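Local coordinates for uncharacterized protein (Legionella pneumophila subsp. pneumophila str. Philadelphia 1, PDB 4RXV) that is of unknown function, though its N-terminal part belongs to the RavJ peptidase family of clan CA and is probably a cysteine-protease-like domain of a Legionella effector, at residues E16-N28 and E38-S50. Numbering follows the deposited sequence. Where two conformers were deposited one is given.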
loop_
_atom_site.group_PDB
_atom_site.type_symbol
_atom_site.label_atom_id
_atom_site.label_comp_id
_atom_site.label_asym_id
_atom_site.label_seq_id
_atom_site.Cartn_x
_atom_site.Cartn_y
_atom_site.Cartn_z
ATOM N N GLU A 16 0.453 -9.034 6.375
ATOM C CA GLU A 16 1.570 -8.733 5.509
ATOM C C GLU A 16 2.778 -8.180 6.248
ATOM O O GLU A 16 3.848 -8.083 5.669
ATOM C CB GLU A 16 1.135 -7.773 4.391
ATOM C CG GLU A 16 0.107 -8.403 3.485
ATOM C CD GLU A 16 0.609 -9.704 2.894
ATOM O OE1 GLU A 16 1.573 -9.671 2.109
ATOM O OE2 GLU A 16 0.054 -10.766 3.220
ATOM N N GLN A 17 2.599 -7.826 7.510
ATOM C CA GLN A 17 3.700 -7.319 8.351
ATOM C C GLN A 17 4.437 -6.168 7.647
ATOM O O GLN A 17 5.675 -6.155 7.538
ATOM C CB GLN A 17 4.652 -8.442 8.755
ATOM C CG GLN A 17 3.947 -9.500 9.613
ATOM C CD GLN A 17 3.462 -8.941 10.950
ATOM O OE1 GLN A 17 4.277 -8.473 11.739
ATOM N NE2 GLN A 17 2.171 -9.070 11.245
ATOM N N TYR A 18 3.680 -5.170 7.220
ATOM C CA TYR A 18 4.249 -4.044 6.472
ATOM C C TYR A 18 5.287 -3.269 7.289
ATOM O O TYR A 18 6.187 -2.659 6.713
ATOM C CB TYR A 18 3.129 -3.130 6.020
ATOM C CG TYR A 18 2.282 -3.692 4.891
ATOM C CD1 TYR A 18 2.862 -4.141 3.723
ATOM C CD2 TYR A 18 0.894 -3.718 4.972
ATOM C CE1 TYR A 18 2.099 -4.602 2.659
ATOM C CE2 TYR A 18 0.122 -4.189 3.926
ATOM C CZ TYR A 18 0.727 -4.626 2.755
ATOM O OH TYR A 18 -0.084 -5.030 1.722
ATOM N N GLN A 19 5.160 -3.293 8.616
ATOM C CA GLN A 19 6.117 -2.612 9.461
ATOM C C GLN A 19 7.524 -3.191 9.380
ATOM O O GLN A 19 8.478 -2.550 9.817
ATOM C CB GLN A 19 5.645 -2.572 10.912
ATOM C CG GLN A 19 5.782 -3.837 11.731
ATOM C CD GLN A 19 4.760 -4.898 11.457
ATOM O OE1 GLN A 19 3.935 -4.814 10.544
ATOM N NE2 GLN A 19 4.821 -5.944 12.262
ATOM N N LYS A 20 7.654 -4.383 8.842
ATOM C CA LYS A 20 8.941 -5.058 8.733
ATOM C C LYS A 20 9.658 -4.794 7.429
ATOM O O LYS A 20 10.816 -5.167 7.278
ATOM C CB LYS A 20 8.777 -6.577 8.965
ATOM C CG LYS A 20 8.081 -6.949 10.252
ATOM C CD LYS A 20 8.774 -6.526 11.494
ATOM C CE LYS A 20 7.962 -6.951 12.710
ATOM N NZ LYS A 20 8.394 -6.588 14.044
ATOM N N PHE A 21 9.007 -4.121 6.481
ATOM C CA PHE A 21 9.679 -3.810 5.225
ATOM C C PHE A 21 10.869 -2.889 5.457
ATOM O O PHE A 21 10.878 -2.069 6.380
ATOM C CB PHE A 21 8.739 -3.046 4.287
ATOM C CG PHE A 21 8.003 -3.903 3.293
ATOM C CD1 PHE A 21 7.024 -4.796 3.684
ATOM C CD2 PHE A 21 8.291 -3.786 1.930
ATOM C CE1 PHE A 21 6.342 -5.516 2.738
ATOM C CE2 PHE A 21 7.603 -4.522 0.998
ATOM C CZ PHE A 21 6.635 -5.371 1.395
ATOM N N VAL A 22 11.846 -2.979 4.570
ATOM C CA VAL A 22 12.797 -1.903 4.380
ATOM C C VAL A 22 12.080 -0.802 3.600
ATOM O O VAL A 22 11.560 -1.033 2.513
ATOM C CB VAL A 22 14.038 -2.387 3.613
ATOM C CG1 VAL A 22 14.922 -1.203 3.226
ATOM C CG2 VAL A 22 14.815 -3.398 4.427
ATOM N N VAL A 23 12.056 0.390 4.173
ATOM C CA VAL A 23 11.438 1.556 3.565
ATOM C C VAL A 23 12.613 2.394 3.031
ATOM O O VAL A 23 13.307 3.094 3.787
ATOM C CB VAL A 23 10.572 2.347 4.558
ATOM C CG1 VAL A 23 9.964 3.537 3.890
ATOM C CG2 VAL A 23 9.483 1.455 5.120
ATOM N N ALA A 24 12.856 2.303 1.724
ATOM C CA ALA A 24 14.108 2.798 1.144
ATOM C C ALA A 24 14.249 4.315 1.166
ATOM O O ALA A 24 15.365 4.830 1.061
ATOM C CB ALA A 24 14.261 2.260 -0.280
ATOM N N ASP A 25 13.134 5.022 1.335
ATOM C CA ASP A 25 13.128 6.480 1.350
ATOM C C ASP A 25 12.835 7.037 2.746
ATOM O O ASP A 25 12.479 8.202 2.866
ATOM C CB ASP A 25 12.142 7.050 0.325
ATOM C CG ASP A 25 10.727 6.554 0.517
ATOM O OD1 ASP A 25 10.464 5.727 1.422
ATOM O OD2 ASP A 25 9.876 6.978 -0.291
ATOM N N ILE A 26 12.995 6.221 3.784
ATOM C CA ILE A 26 12.676 6.650 5.139
ATOM C C ILE A 26 13.417 7.933 5.509
ATOM O O ILE A 26 12.874 8.792 6.187
ATOM C CB ILE A 26 12.941 5.495 6.140
ATOM C CG1 ILE A 26 12.471 5.847 7.546
ATOM C CG2 ILE A 26 14.403 5.066 6.133
ATOM C CD1 ILE A 26 12.175 4.629 8.376
ATOM N N GLY A 27 14.660 8.071 5.054
ATOM C CA GLY A 27 15.473 9.239 5.372
ATOM C C GLY A 27 14.993 10.520 4.717
ATOM O O GLY A 27 15.374 11.604 5.130
ATOM N N ASN A 28 14.196 10.400 3.660
ATOM C CA ASN A 28 13.673 11.573 2.965
ATOM C C ASN A 28 12.417 12.137 3.623
ATOM O O ASN A 28 12.001 13.257 3.317
ATOM C CB ASN A 28 13.331 11.225 1.516
ATOM C CG ASN A 28 14.552 10.983 0.662
ATOM O OD1 ASN A 28 15.587 10.511 1.137
ATOM N ND2 ASN A 28 14.436 11.302 -0.619
ATOM N N GLU A 38 8.102 0.616 16.166
ATOM C CA GLU A 38 8.135 0.223 14.775
ATOM C C GLU A 38 8.924 1.231 13.947
ATOM O O GLU A 38 9.692 0.860 13.071
ATOM C CB GLU A 38 6.707 0.092 14.248
ATOM C CG GLU A 38 5.974 -1.154 14.781
ATOM C CD GLU A 38 5.548 -1.046 16.238
ATOM O OE1 GLU A 38 5.390 0.079 16.755
ATOM O OE2 GLU A 38 5.368 -2.105 16.873
ATOM N N GLY A 39 8.687 2.515 14.197
ATOM C CA GLY A 39 9.386 3.559 13.468
ATOM C C GLY A 39 10.886 3.532 13.735
ATOM O O GLY A 39 11.701 3.654 12.830
ATOM N N ILE A 40 11.260 3.392 15.006
ATOM C CA ILE A 40 12.669 3.296 15.384
ATOM C C ILE A 40 13.299 2.095 14.688
ATOM O O ILE A 40 14.382 2.201 14.097
ATOM C CB ILE A 40 12.840 3.151 16.918
ATOM C CG1 ILE A 40 12.297 4.384 17.644
ATOM C CG2 ILE A 40 14.294 2.914 17.282
ATOM C CD1 ILE A 40 12.904 5.690 17.214
ATOM N N ALA A 41 12.618 0.955 14.759
ATOM C CA ALA A 41 13.124 -0.250 14.122
ATOM C C ALA A 41 13.276 -0.080 12.611
ATOM O O ALA A 41 14.246 -0.539 12.014
ATOM C CB ALA A 41 12.230 -1.427 14.447
ATOM N N SER A 42 12.315 0.571 11.958
ATOM C CA SER A 42 12.409 0.782 10.520
ATOM C C SER A 42 13.600 1.660 10.142
ATOM O O SER A 42 14.242 1.424 9.130
ATOM C CB SER A 42 11.095 1.343 9.983
ATOM O OG SER A 42 10.133 0.307 9.951
ATOM N N GLY A 43 13.895 2.668 10.951
ATOM C CA GLY A 43 15.037 3.526 10.691
ATOM C C GLY A 43 16.339 2.734 10.742
ATOM O O GLY A 43 17.219 2.868 9.899
ATOM N N GLN A 44 16.470 1.896 11.758
ATOM C CA GLN A 44 17.658 1.074 11.921
ATOM C C GLN A 44 17.791 0.002 10.840
ATOM O O GLN A 44 18.904 -0.332 10.419
ATOM C CB GLN A 44 17.626 0.428 13.302
ATOM C CG GLN A 44 17.860 1.434 14.416
ATOM C CD GLN A 44 17.359 0.961 15.765
ATOM O OE1 GLN A 44 16.624 -0.023 15.860
ATOM N NE2 GLN A 44 17.748 1.670 16.820
ATOM N N ARG A 45 16.655 -0.552 10.420
ATOM C CA ARG A 45 16.633 -1.573 9.393
ATOM C C ARG A 45 17.138 -1.009 8.086
ATOM O O ARG A 45 17.937 -1.659 7.397
ATOM C CB ARG A 45 15.211 -2.139 9.246
ATOM C CG ARG A 45 15.138 -3.395 8.399
ATOM C CD ARG A 45 13.685 -3.892 8.202
ATOM N NE ARG A 45 13.016 -4.007 9.497
ATOM C CZ ARG A 45 12.033 -3.227 9.943
ATOM N NH1 ARG A 45 11.458 -2.300 9.184
ATOM N NH2 ARG A 45 11.615 -3.395 11.177
ATOM N N TYR A 46 16.694 0.197 7.748
ATOM C CA TYR A 46 17.176 0.843 6.536
ATOM C C TYR A 46 18.677 1.108 6.611
ATOM O O TYR A 46 19.387 0.947 5.620
ATOM C CB TYR A 46 16.431 2.146 6.231
ATOM C CG TYR A 46 17.056 2.796 5.033
ATOM C CD1 TYR A 46 16.854 2.275 3.764
ATOM C CD2 TYR A 46 17.880 3.908 5.163
ATOM C CE1 TYR A 46 17.458 2.836 2.653
ATOM C CE2 TYR A 46 18.490 4.469 4.056
ATOM C CZ TYR A 46 18.280 3.931 2.804
ATOM O OH TYR A 46 18.872 4.494 1.694
ATOM N N GLN A 47 19.167 1.521 7.774
ATOM C CA GLN A 47 20.586 1.780 7.894
ATOM C C GLN A 47 21.379 0.533 7.521
ATOM O O GLN A 47 22.361 0.598 6.772
ATOM C CB GLN A 47 20.918 2.234 9.315
ATOM C CG GLN A 47 20.392 3.616 9.620
ATOM C CD GLN A 47 20.965 4.668 8.682
ATOM O OE1 GLN A 47 20.227 5.412 8.029
ATOM N NE2 GLN A 47 22.287 4.727 8.605
ATOM N N LYS A 48 20.959 -0.610 8.047
ATOM C CA LYS A 48 21.640 -1.869 7.775
ATOM C C LYS A 48 21.514 -2.284 6.304
ATOM O O LYS A 48 22.490 -2.730 5.700
ATOM C CB LYS A 48 21.081 -2.951 8.694
ATOM C CG LYS A 48 21.402 -2.691 10.157
ATOM C CD LYS A 48 20.804 -3.721 11.087
ATOM C CE LYS A 48 21.236 -3.430 12.522
ATOM N NZ LYS A 48 20.899 -4.511 13.486
ATOM N N TYR A 49 20.327 -2.117 5.730
ATOM C CA TYR A 49 20.097 -2.431 4.332
ATOM C C TYR A 49 20.966 -1.601 3.389
ATOM O O TYR A 49 21.559 -2.133 2.442
ATOM C CB TYR A 49 18.625 -2.170 4.032
ATOM C CG TYR A 49 18.260 -2.205 2.579
ATOM C CD1 TYR A 49 17.891 -3.391 1.977
ATOM C CD2 TYR A 49 18.246 -1.040 1.809
ATOM C CE1 TYR A 49 17.509 -3.428 0.654
ATOM C CE2 TYR A 49 17.856 -1.061 0.479
ATOM C CZ TYR A 49 17.502 -2.254 -0.095
ATOM O OH TYR A 49 17.106 -2.311 -1.416
ATOM N N SER A 50 21.005 -0.296 3.643
ATOM C CA SER A 50 21.465 0.677 2.649
ATOM C C SER A 50 22.902 0.457 2.234
ATOM O O SER A 50 23.252 0.709 1.074
ATOM C CB SER A 50 21.290 2.106 3.169
ATOM O OG SER A 50 22.063 2.335 4.336
HETATM O O HOH W 1 9.386 -1.731 12.211
HETATM O O HOH W 2 5.695 -4.733 15.166
HETATM O O HOH W 3 12.928 0.233 6.953
HETATM O O HOH W 4 17.202 5.132 -0.671
#
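The guanidinium of Arg45 lies over the backbone of Lys20, whose CA sits over its centre, 3.7 Å above the plane. Ala41 O, from the helix that carries Arg45, approaches the opposite face near the rim. At one edge, in plane, water 1 accepts from Arg45 NH2 and donates to Gln19 O and Glu38 O. The ring of Tyr49 takes Val22 over one face: a CH-pi contact, with CG1 3.7 Å from the ring centroid. The same methyl meets the edge of Tyr46, at CD1. One face of the Tyr46 ring bears CB of Ser50, while Ile26 CG2 reaches Tyr46 CB at 3.6 Å.

Arg45 ties the helix to a turn of main chain. Its NH1 donates to Phe21 O at 2.9 Å, from above the carbonyl plane, and weakly to Gln19 O. NH1 also donates to Ser42 OG, which steadies the group from its own helix. A bend at chi3 (-52°) turns the guanidinium over Lys20. Water 3 joins Phe21 O, Val23 N and Ser42 O, and water 4 lies between Ala24 O and Tyr46 OH. With CG1 anti to the backbone N (chi1 -174°), Ile26 sends CD1 to the helix, 3.8 Å from Ser42 CB.

Helix 37-50 thus packs along strand 22-23 and its flanking turns. This strand is an outermost one of a mixed sheet and pairs in parallel with strand 95-100, where Val97 and Val99 also touch Tyr49. Ser42 OG is hydrogen-bonded to Gly176 O, at the end of helix 172-176, which also packs on Gln19 and Val23.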